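Local coordinates for protein transcriptional regulator ComR (Streptococcus vestibularis F0396, PDB 6HU8) that probably binds DNA through a helix-turn-helix domain and senses a peptide pheromone through a helical TPR domain, as a competence regulator of the RNPP family, at residues 181-184 / 185-189; 214-217 / 218-222; 95-98 / 99-103; 123-126 / 127-131. One frame throughout, in Å; residues are numbered along the deposited sequence.

Contacts 1, 3 and 4 each lie within one helix and contact 2 runs off the end of one; all belong to the tetratricopeptide-type domain, in two touching pairs. Contacts 1 and 2 belong to consecutive helices, 181-192 and 200-219, centres 12 Å apart; Phe184 and Val188 of the first pack on Leu216 and Lys217 of the second. Contacts 3 and 4 pair helices 94-111 and 117-131 likewise, centres 11 Å apart, Leu130 lying against Val97, Lys100 and Leu101. Contact 3 is the surface member, rich in charged and amide groups; the others are partly buried. Contact 2 alone ends in a Schellman motif; contact 1 adds CH-pi packing, and contact 4 brings two carboxylates near each other.

Contact 1: 181-184 / 185-189; sequences KKIF and DRIVD
Val188 CG2 sits over one face of the Phe184 ring, one helical turn further along. It lies 3.6 Å from the ring centroid and 16° off the ring normal, which defines a CH-pi contact, displaced slightly toward the rim: CE2 and CZ are closer to the methyl than CG and CD1. The ring reaches this place because CG stands anti to the backbone N (chi1 -179°), while Val188 CG2 is turned anti to its own carbonyl carbon. The same ring meets a second neighbour at its edge, where Asp185 OD1 lies near the ring plane, 3.5 Å from Phe184 CD2; the carboxylate and ring planes are 61° apart. The other carboxylate oxygen, Asp185 OD2, forms a salt bridge with Lys181 NZ at 3.3 Å, long enough that its hydrogen bond is weak. Lys181 bends at chi3 and chi4 to turn its ammonium toward that carboxylate, and a distant, weak ion pair links OD2 to Lys224 as well. On another side of the helix Ile183 CG2 and Ile187 CG1 make a looser apolar contact of 4.3 Å. Ile183 and Ile187 pack on Phe149 of helix 139-152, Phe184 also leans on Tyr169 and Leu173 of helix 160-173, and Phe184 with Val188 faces helix 200-219.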
loop_
_atom_site.group_PDB
_atom_site.type_symbol
_atom_site.label_atom_id
_atom_site.label_comp_id
_atom_site.label_asym_id
_atom_site.label_seq_id
_atom_site.Cartn_x
_atom_site.Cartn_y
_atom_site.Cartn_z
ATOM N N LYS A 181 3.983 10.999 15.698
ATOM C CA LYS A 181 3.716 9.796 16.466
ATOM C C LYS A 181 2.234 9.467 16.497
ATOM O O LYS A 181 1.860 8.298 16.552
ATOM C CB LYS A 181 4.252 9.949 17.895
ATOM C CG LYS A 181 4.765 8.661 18.513
ATOM C CD LYS A 181 5.389 8.913 19.887
ATOM C CE LYS A 181 4.323 9.058 20.970
ATOM N NZ LYS A 181 3.542 7.795 21.138
ATOM N N LYS A 182 1.392 10.497 16.460
ATOM C CA LYS A 182 -0.059 10.306 16.497
ATOM C C LYS A 182 -0.548 9.596 15.241
ATOM O O LYS A 182 -1.387 8.682 15.311
ATOM C CB LYS A 182 -0.788 11.646 16.652
ATOM C CG LYS A 182 -0.499 12.363 17.967
ATOM C CD LYS A 182 -1.096 13.781 17.987
ATOM C CE LYS A 182 -0.374 14.654 19.025
ATOM N NZ LYS A 182 -0.961 16.020 19.190
ATOM N N ILE A 183 -0.045 10.048 14.093
ATOM C CA ILE A 183 -0.421 9.453 12.819
ATOM C C ILE A 183 0.030 7.999 12.758
ATOM O O ILE A 183 -0.766 7.108 12.430
ATOM C CB ILE A 183 0.179 10.216 11.629
ATOM C CG1 ILE A 183 -0.470 11.601 11.491
ATOM C CG2 ILE A 183 0.024 9.406 10.345
ATOM C CD1 ILE A 183 0.041 12.373 10.310
ATOM N N PHE A 184 1.301 7.766 13.082
ATOM C CA PHE A 184 1.862 6.418 13.041
ATOM C C PHE A 184 1.040 5.447 13.885
ATOM O O PHE A 184 0.601 4.400 13.398
ATOM C CB PHE A 184 3.319 6.428 13.511
ATOM C CG PHE A 184 3.986 5.070 13.464
ATOM C CD1 PHE A 184 4.460 4.551 12.260
ATOM C CD2 PHE A 184 4.138 4.309 14.624
ATOM C CE1 PHE A 184 5.074 3.296 12.210
ATOM C CE2 PHE A 184 4.753 3.047 14.587
ATOM C CZ PHE A 184 5.226 2.547 13.380
ATOM N N ASP A 185 0.798 5.804 15.141
ATOM C CA ASP A 185 0.056 4.914 16.027
ATOM C C ASP A 185 -1.368 4.675 15.529
ATOM O O ASP A 185 -1.900 3.576 15.666
ATOM C CB ASP A 185 0.018 5.463 17.463
ATOM C CG ASP A 185 1.389 5.480 18.126
ATOM O OD1 ASP A 185 2.356 4.961 17.533
ATOM O OD2 ASP A 185 1.504 6.013 19.253
ATOM N N ARG A 186 -1.994 5.699 14.955
ATOM C CA ARG A 186 -3.341 5.524 14.427
ATOM C C ARG A 186 -3.332 4.544 13.263
ATOM O O ARG A 186 -4.186 3.662 13.173
ATOM C CB ARG A 186 -3.940 6.854 13.971
ATOM C CG ARG A 186 -5.376 6.729 13.455
ATOM C CD ARG A 186 -5.608 7.526 12.166
ATOM N NE ARG A 186 -4.860 8.784 12.146
ATOM C CZ ARG A 186 -5.333 9.957 12.573
ATOM N NH1 ARG A 186 -4.572 11.047 12.505
ATOM N NH2 ARG A 186 -6.566 10.044 13.063
ATOM N N ILE A 187 -2.366 4.704 12.366
ATOM C CA ILE A 187 -2.293 3.823 11.201
ATOM C C ILE A 187 -1.988 2.384 11.628
ATOM O O ILE A 187 -2.694 1.446 11.231
ATOM C CB ILE A 187 -1.233 4.323 10.192
ATOM C CG1 ILE A 187 -1.723 5.596 9.489
ATOM C CG2 ILE A 187 -0.931 3.268 9.161
ATOM C CD1 ILE A 187 -3.012 5.398 8.724
ATOM N N VAL A 188 -0.954 2.214 12.458
ATOM C CA VAL A 188 -0.575 0.889 12.948
ATOM C C VAL A 188 -1.766 0.210 13.598
ATOM O O VAL A 188 -2.061 -0.947 13.305
ATOM C CB VAL A 188 0.595 0.946 13.970
ATOM C CG1 VAL A 188 0.849 -0.431 14.568
ATOM C CG2 VAL A 188 1.853 1.477 13.307
ATOM N N ASP A 189 -2.465 0.944 14.462
ATOM C CA ASP A 189 -3.581 0.370 15.199
ATOM C C ASP A 189 -4.690 -0.110 14.261
ATOM O O ASP A 189 -5.306 -1.155 14.488
ATOM C CB ASP A 189 -4.134 1.382 16.208
ATOM C CG ASP A 189 -5.425 0.908 16.856
ATOM O OD1 ASP A 189 -5.361 -0.009 17.701
ATOM O OD2 ASP A 189 -6.508 1.438 16.504
#

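Contact 2: 214-217 / 218-222; sequences AGLK and ISLES
Helix 200-219 ends here in a Schellman motif: Ser222 N bonds to Lys217 O at 2.8 Å, Glu221 N makes a weak bond to Ile218 O, and Glu221, with its positive phi of 50°, is the C-prime residue. The reversal carries the Ser222 carbonyl back alongside the Lys217 side chain, whose CB, CG and CD all lie within 3.3 Å of Ser222 O. A bend at chi4 (-64°) then turns the ammonium toward Ser222, and Lys217 NZ donates to Ser222 O at 2.8 Å, tilted 35° from the carbonyl plane. Ser222 OG is also close to Lys217 NZ, at 2.9 Å. On a different side of the turn Leu216 and Leu220 run alongside each other in a common direction, with CD2 of the first 4.1 Å from CD1 of the second. The backbone bond between the same residues, Leu220 N to Leu216 O, is short at 2.6 Å. Phe226 of the following helix and Val188 of helix 181-192 pack on Lys217. Its NZ also donates to Lys224 O, so the buried ammonium is satisfied by at least two carbonyls past the helix end, and their partial negative charge would probably help to stabilise its positive form.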
loop_
_atom_site.group_PDB
_atom_site.type_symbol
_atom_site.label_atom_id
_atom_site.label_comp_id
_atom_site.label_asym_id
_atom_site.label_seq_id
_atom_site.Cartn_x
_atom_site.Cartn_y
_atom_site.Cartn_z
ATOM N N ALA A 214 6.921 -3.461 11.661
ATOM C CA ALA A 214 7.818 -4.154 12.592
ATOM C C ALA A 214 9.228 -3.608 12.464
ATOM O O ALA A 214 9.891 -3.338 13.466
ATOM C CB ALA A 214 7.790 -5.647 12.338
ATOM N N GLY A 215 9.688 -3.405 11.234
ATOM C CA GLY A 215 10.984 -2.774 11.044
ATOM C C GLY A 215 11.033 -1.359 11.608
ATOM O O GLY A 215 12.047 -0.940 12.185
ATOM N N LEU A 216 9.940 -0.614 11.447
ATOM C CA LEU A 216 9.884 0.757 11.942
ATOM C C LEU A 216 9.788 0.828 13.455
ATOM O O LEU A 216 10.450 1.665 14.084
ATOM C CB LEU A 216 8.704 1.505 11.315
ATOM C CG LEU A 216 8.955 1.982 9.887
ATOM C CD1 LEU A 216 7.653 2.500 9.263
ATOM C CD2 LEU A 216 10.048 3.051 9.885
ATOM N N LYS A 217 8.961 -0.032 14.045
ATOM C CA LYS A 217 8.868 -0.101 15.504
ATOM C C LYS A 217 10.250 -0.343 16.133
ATOM O O LYS A 217 10.548 0.188 17.214
ATOM C CB LYS A 217 7.868 -1.181 15.942
ATOM C CG LYS A 217 6.400 -0.762 15.768
ATOM C CD LYS A 217 5.458 -1.607 16.610
ATOM C CE LYS A 217 4.150 -0.879 16.895
ATOM N NZ LYS A 217 4.412 0.350 17.723
ATOM N N ILE A 218 11.112 -1.090 15.445
ATOM C CA ILE A 218 12.478 -1.286 15.938
ATOM C C ILE A 218 13.304 -0.014 15.749
ATOM O O ILE A 218 14.002 0.421 16.664
ATOM C CB ILE A 218 13.175 -2.470 15.245
ATOM C CG1 ILE A 218 12.559 -3.784 15.717
ATOM C CG2 ILE A 218 14.647 -2.491 15.557
ATOM C CD1 ILE A 218 13.011 -4.997 14.915
ATOM N N SER A 219 13.205 0.602 14.576
ATOM C CA SER A 219 14.090 1.713 14.236
ATOM C C SER A 219 13.606 3.050 14.811
ATOM O O SER A 219 14.384 3.997 14.952
ATOM C CB SER A 219 14.234 1.823 12.719
ATOM O OG SER A 219 12.989 2.185 12.139
ATOM N N LEU A 220 12.316 3.133 15.126
ATOM C CA LEU A 220 11.757 4.333 15.746
ATOM C C LEU A 220 11.635 4.151 17.256
ATOM O O LEU A 220 11.180 5.054 17.962
ATOM C CB LEU A 220 10.387 4.669 15.139
ATOM C CG LEU A 220 10.382 4.960 13.642
ATOM C CD1 LEU A 220 8.962 5.253 13.149
ATOM C CD2 LEU A 220 11.329 6.127 13.330
ATOM N N GLU A 221 12.051 2.977 17.732
ATOM C CA GLU A 221 11.908 2.570 19.128
ATOM C C GLU A 221 10.481 2.783 19.628
ATOM O O GLU A 221 10.231 3.443 20.637
ATOM C CB GLU A 221 12.924 3.307 20.016
ATOM C CG GLU A 221 14.158 2.455 20.319
ATOM C CD GLU A 221 15.436 3.269 20.518
ATOM O OE1 GLU A 221 15.353 4.488 20.800
ATOM O OE2 GLU A 221 16.531 2.672 20.388
ATOM N N SER A 222 9.544 2.202 18.899
ATOM C CA SER A 222 8.143 2.207 19.277
ATOM C C SER A 222 7.748 0.771 19.601
ATOM O O SER A 222 7.021 0.135 18.843
ATOM C CB SER A 222 7.288 2.778 18.145
ATOM O OG SER A 222 5.903 2.728 18.451
#

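Contact 3: 95-98 / 99-103; sequences ERVK and QKLDL
Gln99 folds its amide back along helix 94-111 to reach Glu95 O, the carbonyl that its own backbone N also uses. From the start of the side chain, Gln99 CB rests 3.3 Å from Arg96 O. Next, CG lies 3.6 Å from Glu95 O, and with chi1 at -90° the chain runs back toward the preceding turn, extended beyond CG. CD remains beside that carbonyl, and at the tip NE2 donates to Glu95 O at 2.9 Å in a nearly straight bond of 175°. The acceptor lies in the amide plane of Gln99, yet the donor stands 54° out of the carbonyl plane. Gln99 N approaches Glu95 O from the opposite face of that plane, so one oxygen is gripped by two donors. NE2 also passes 3.6 Å from the Glu95 CG methylene. This turn opens the helix inside the TPR-type helical domain, just after Asp93, whose carboxylate bonds to Arg96 N. Further along, Lys98 bends at chi2 and chi4 and comes across the turn to form a salt bridge with Asp102; the separation modelled there is improbably short, so its exact length is doubtful. On the side facing helix 117-131, Val97 CG1 lies 3.9 Å from Leu101 CD1, the two side chains parallel in direction. Arg96 and Lys100 send their polar ends elsewhere, to Pro89 O and Phe88 O.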
loop_
_atom_site.group_PDB
_atom_site.type_symbol
_atom_site.label_atom_id
_atom_site.label_comp_id
_atom_site.label_asym_id
_atom_site.label_seq_id
_atom_site.Cartn_x
_atom_site.Cartn_y
_atom_site.Cartn_z
ATOM N N GLU A 95 16.616 -10.013 -9.753
ATOM C CA GLU A 95 16.076 -10.486 -11.029
ATOM C C GLU A 95 14.540 -10.550 -10.980
ATOM O O GLU A 95 13.854 -10.342 -11.991
ATOM C CB GLU A 95 16.661 -11.853 -11.402
ATOM C CG GLU A 95 15.860 -12.588 -12.473
ATOM C CD GLU A 95 16.739 -13.246 -13.520
ATOM O OE1 GLU A 95 17.924 -13.509 -13.220
ATOM O OE2 GLU A 95 16.246 -13.487 -14.647
ATOM N N ARG A 96 14.009 -10.833 -9.794
ATOM C CA ARG A 96 12.566 -10.809 -9.569
ATOM C C ARG A 96 12.065 -9.362 -9.544
ATOM O O ARG A 96 11.009 -9.051 -10.093
ATOM C CB ARG A 96 12.203 -11.520 -8.259
ATOM C CG ARG A 96 12.470 -13.023 -8.260
ATOM C CD ARG A 96 12.036 -13.661 -6.942
ATOM N NE ARG A 96 10.585 -13.836 -6.863
ATOM C CZ ARG A 96 9.964 -15.014 -6.906
ATOM N NH1 ARG A 96 10.666 -16.141 -7.019
ATOM N NH2 ARG A 96 8.638 -15.072 -6.826
ATOM N N VAL A 97 12.833 -8.490 -8.900
ATOM C CA VAL A 97 12.512 -7.075 -8.851
ATOM C C VAL A 97 12.366 -6.518 -10.265
ATOM O O VAL A 97 11.416 -5.796 -10.554
ATOM C CB VAL A 97 13.581 -6.285 -8.079
ATOM C CG1 VAL A 97 13.380 -4.782 -8.265
ATOM C CG2 VAL A 97 13.542 -6.653 -6.605
ATOM N N LYS A 98 13.280 -6.892 -11.153
ATOM C CA LYS A 98 13.188 -6.476 -12.546
ATOM C C LYS A 98 11.929 -7.028 -13.209
ATOM O O LYS A 98 11.264 -6.331 -13.975
ATOM C CB LYS A 98 14.419 -6.922 -13.333
ATOM C CG LYS A 98 14.306 -6.665 -14.825
ATOM C CD LYS A 98 14.732 -7.884 -15.619
ATOM C CE LYS A 98 14.486 -7.710 -17.111
ATOM N NZ LYS A 98 13.194 -8.315 -17.544
ATOM N N GLN A 99 11.619 -8.288 -12.921
ATOM C CA GLN A 99 10.425 -8.927 -13.468
ATOM C C GLN A 99 9.177 -8.156 -13.082
ATOM O O GLN A 99 8.311 -7.923 -13.914
ATOM C CB GLN A 99 10.303 -10.370 -12.982
ATOM C CG GLN A 99 10.974 -11.388 -13.875
ATOM C CD GLN A 99 11.238 -12.699 -13.156
ATOM O OE1 GLN A 99 10.546 -13.692 -13.380
ATOM N NE2 GLN A 99 12.248 -12.709 -12.287
ATOM N N LYS A 100 9.108 -7.766 -11.811
ATOM C CA LYS A 100 7.960 -7.053 -11.269
ATOM C C LYS A 100 7.844 -5.655 -11.865
ATOM O O LYS A 100 6.747 -5.208 -12.190
ATOM C CB LYS A 100 8.046 -6.971 -9.738
ATOM C CG LYS A 100 6.716 -6.655 -9.063
ATOM C CD LYS A 100 6.676 -7.146 -7.618
ATOM C CE LYS A 100 5.392 -6.716 -6.915
ATOM N NZ LYS A 100 5.292 -7.272 -5.532
ATOM N N LEU A 101 8.970 -4.962 -12.009
ATOM C CA LEU A 101 8.954 -3.638 -12.626
ATOM C C LEU A 101 8.500 -3.736 -14.084
ATOM O O LEU A 101 7.789 -2.861 -14.578
ATOM C CB LEU A 101 10.328 -2.971 -12.527
ATOM C CG LEU A 101 10.825 -2.683 -11.110
ATOM C CD1 LEU A 101 12.314 -2.394 -11.134
ATOM C CD2 LEU A 101 10.070 -1.524 -10.493
ATOM N N ASP A 102 8.881 -4.814 -14.766
ATOM C CA ASP A 102 8.432 -5.009 -16.140
ATOM C C ASP A 102 6.929 -5.246 -16.194
ATOM O O ASP A 102 6.266 -4.816 -17.139
ATOM C CB ASP A 102 9.175 -6.164 -16.806
ATOM C CG ASP A 102 10.590 -5.783 -17.211
ATOM O OD1 ASP A 102 10.877 -4.567 -17.304
ATOM O OD2 ASP A 102 11.411 -6.697 -17.441
ATOM N N LEU A 103 6.385 -5.913 -15.177
ATOM C CA LEU A 103 4.946 -6.165 -15.154
ATOM C C LEU A 103 4.189 -4.857 -14.983
ATOM O O LEU A 103 3.187 -4.620 -15.654
ATOM C CB LEU A 103 4.581 -7.139 -14.042
ATOM C CG LEU A 103 5.143 -8.544 -14.270
ATOM C CD1 LEU A 103 4.877 -9.434 -13.066
ATOM C CD2 LEU A 103 4.569 -9.158 -15.548
#

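Contact 4: 123-126 / 127-131; sequences LDIL and ENILS
Ile125 and Ile129, one turn apart, project in parallel, with Ile125 CG2 3.8 Å from Ile129 CD1. In both residues CG1 is anti to the carbonyl carbon, and with chi2 of Ile129 also extended (174°) its CD1 arm comes against the CG2 branch of Ile125. Round the helix, Leu130 folds over the backbone of the previous turn: its CD1 is 3.2 Å from Leu126 O but no nearer than 4.5 Å to Leu126 CB, so the carbonyl, more than the side chain, receives it. The polar side brings two carboxylates together, Asp124 OD1 and Glu127 OE2 being 4.3 Å apart. Asn128 lies next to them, its CG 3.3 Å from the backbone carbonyl oxygen Asp124 O. What reconciles these groups lies in the second shell: Arg138 NH2 makes salt bridges to both acids and a hydrogen bond to Asn128 OD1, and its charge probably offsets the repulsion between them. The other end of the Asn128 amide, ND2, bonds to Tyr168 OH, so both ends of the group are fixed. Further along, Ser131 OG donates to Glu127 O at 2.8 Å and also bonds to Thr133 OG1. Within the TPR-type domain, helix 94-111 receives Leu126 and Leu130, helix 160-173 covers Ile125 and Ile129, and helix 76-87 meets Leu123 and Leu126 through Leu85.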
loop_
_atom_site.group_PDB
_atom_site.type_symbol
_atom_site.label_atom_id
_atom_site.label_comp_id
_atom_site.label_asym_id
_atom_site.label_seq_id
_atom_site.Cartn_x
_atom_site.Cartn_y
_atom_site.Cartn_z
ATOM N N LEU A 123 0.244 2.090 -9.136
ATOM C CA LEU A 123 1.336 1.680 -10.008
ATOM C C LEU A 123 2.605 2.474 -9.688
ATOM O O LEU A 123 3.691 1.910 -9.607
ATOM C CB LEU A 123 0.943 1.848 -11.472
ATOM C CG LEU A 123 -0.212 0.938 -11.917
ATOM C CD1 LEU A 123 -0.566 1.137 -13.396
ATOM C CD2 LEU A 123 0.108 -0.525 -11.627
ATOM N N ASP A 124 2.455 3.785 -9.504
ATOM C CA ASP A 124 3.579 4.637 -9.140
ATOM C C ASP A 124 4.229 4.198 -7.818
ATOM O O ASP A 124 5.455 4.189 -7.707
ATOM C CB ASP A 124 3.129 6.094 -9.032
ATOM C CG ASP A 124 2.994 6.773 -10.387
ATOM O OD1 ASP A 124 3.721 6.400 -11.335
ATOM O OD2 ASP A 124 2.168 7.699 -10.495
ATOM N N ILE A 125 3.407 3.858 -6.821
ATOM C CA ILE A 125 3.911 3.457 -5.504
ATOM C C ILE A 125 4.748 2.184 -5.576
ATOM O O ILE A 125 5.868 2.143 -5.075
ATOM C CB ILE A 125 2.768 3.220 -4.489
ATOM C CG1 ILE A 125 2.134 4.541 -4.066
ATOM C CG2 ILE A 125 3.279 2.462 -3.249
ATOM C CD1 ILE A 125 0.907 4.355 -3.183
ATOM N N LEU A 126 4.193 1.140 -6.179
ATOM C CA LEU A 126 4.924 -0.101 -6.380
ATOM C C LEU A 126 6.246 0.152 -7.087
ATOM O O LEU A 126 7.284 -0.392 -6.705
ATOM C CB LEU A 126 4.084 -1.092 -7.192
ATOM C CG LEU A 126 2.860 -1.652 -6.476
ATOM C CD1 LEU A 126 1.962 -2.376 -7.460
ATOM C CD2 LEU A 126 3.304 -2.587 -5.361
ATOM N N GLU A 127 6.201 0.986 -8.121
ATOM C CA GLU A 127 7.382 1.265 -8.921
ATOM C C GLU A 127 8.424 2.041 -8.117
ATOM O O GLU A 127 9.605 1.702 -8.157
ATOM C CB GLU A 127 7.004 2.038 -10.180
ATOM C CG GLU A 127 8.130 2.148 -11.189
ATOM C CD GLU A 127 7.824 3.140 -12.301
ATOM O OE1 GLU A 127 7.954 2.763 -13.482
ATOM O OE2 GLU A 127 7.467 4.299 -11.995
ATOM N N ASN A 128 7.987 3.076 -7.395
ATOM C CA ASN A 128 8.897 3.898 -6.606
ATOM C C ASN A 128 9.598 3.076 -5.510
ATOM O O ASN A 128 10.820 3.078 -5.423
ATOM C CB ASN A 128 8.152 5.093 -5.998
ATOM C CG ASN A 128 7.912 6.223 -7.013
ATOM O OD1 ASN A 128 8.292 6.113 -8.176
ATOM N ND2 ASN A 128 7.273 7.307 -6.567
ATOM N N ILE A 129 8.831 2.360 -4.695
ATOM C CA ILE A 129 9.407 1.521 -3.647
ATOM C C ILE A 129 10.339 0.453 -4.238
ATOM O O ILE A 129 11.492 0.344 -3.823
ATOM C CB ILE A 129 8.312 0.826 -2.787
ATOM C CG1 ILE A 129 7.484 1.865 -2.028
ATOM C CG2 ILE A 129 8.938 -0.168 -1.801
ATOM C CD1 ILE A 129 6.304 1.294 -1.280
ATOM N N LEU A 130 9.845 -0.322 -5.205
ATOM C CA LEU A 130 10.643 -1.391 -5.820
ATOM C C LEU A 130 11.954 -0.902 -6.426
ATOM O O LEU A 130 12.922 -1.657 -6.509
ATOM C CB LEU A 130 9.849 -2.100 -6.909
ATOM C CG LEU A 130 8.848 -3.178 -6.493
ATOM C CD1 LEU A 130 7.882 -3.432 -7.634
ATOM C CD2 LEU A 130 9.560 -4.470 -6.091
ATOM N N SER A 131 11.984 0.358 -6.852
ATOM C CA SER A 131 13.168 0.902 -7.502
ATOM C C SER A 131 13.978 1.817 -6.581
ATOM O O SER A 131 15.032 2.316 -6.973
ATOM C CB SER A 131 12.767 1.668 -8.758
ATOM O OG SER A 131 12.163 2.906 -8.407
#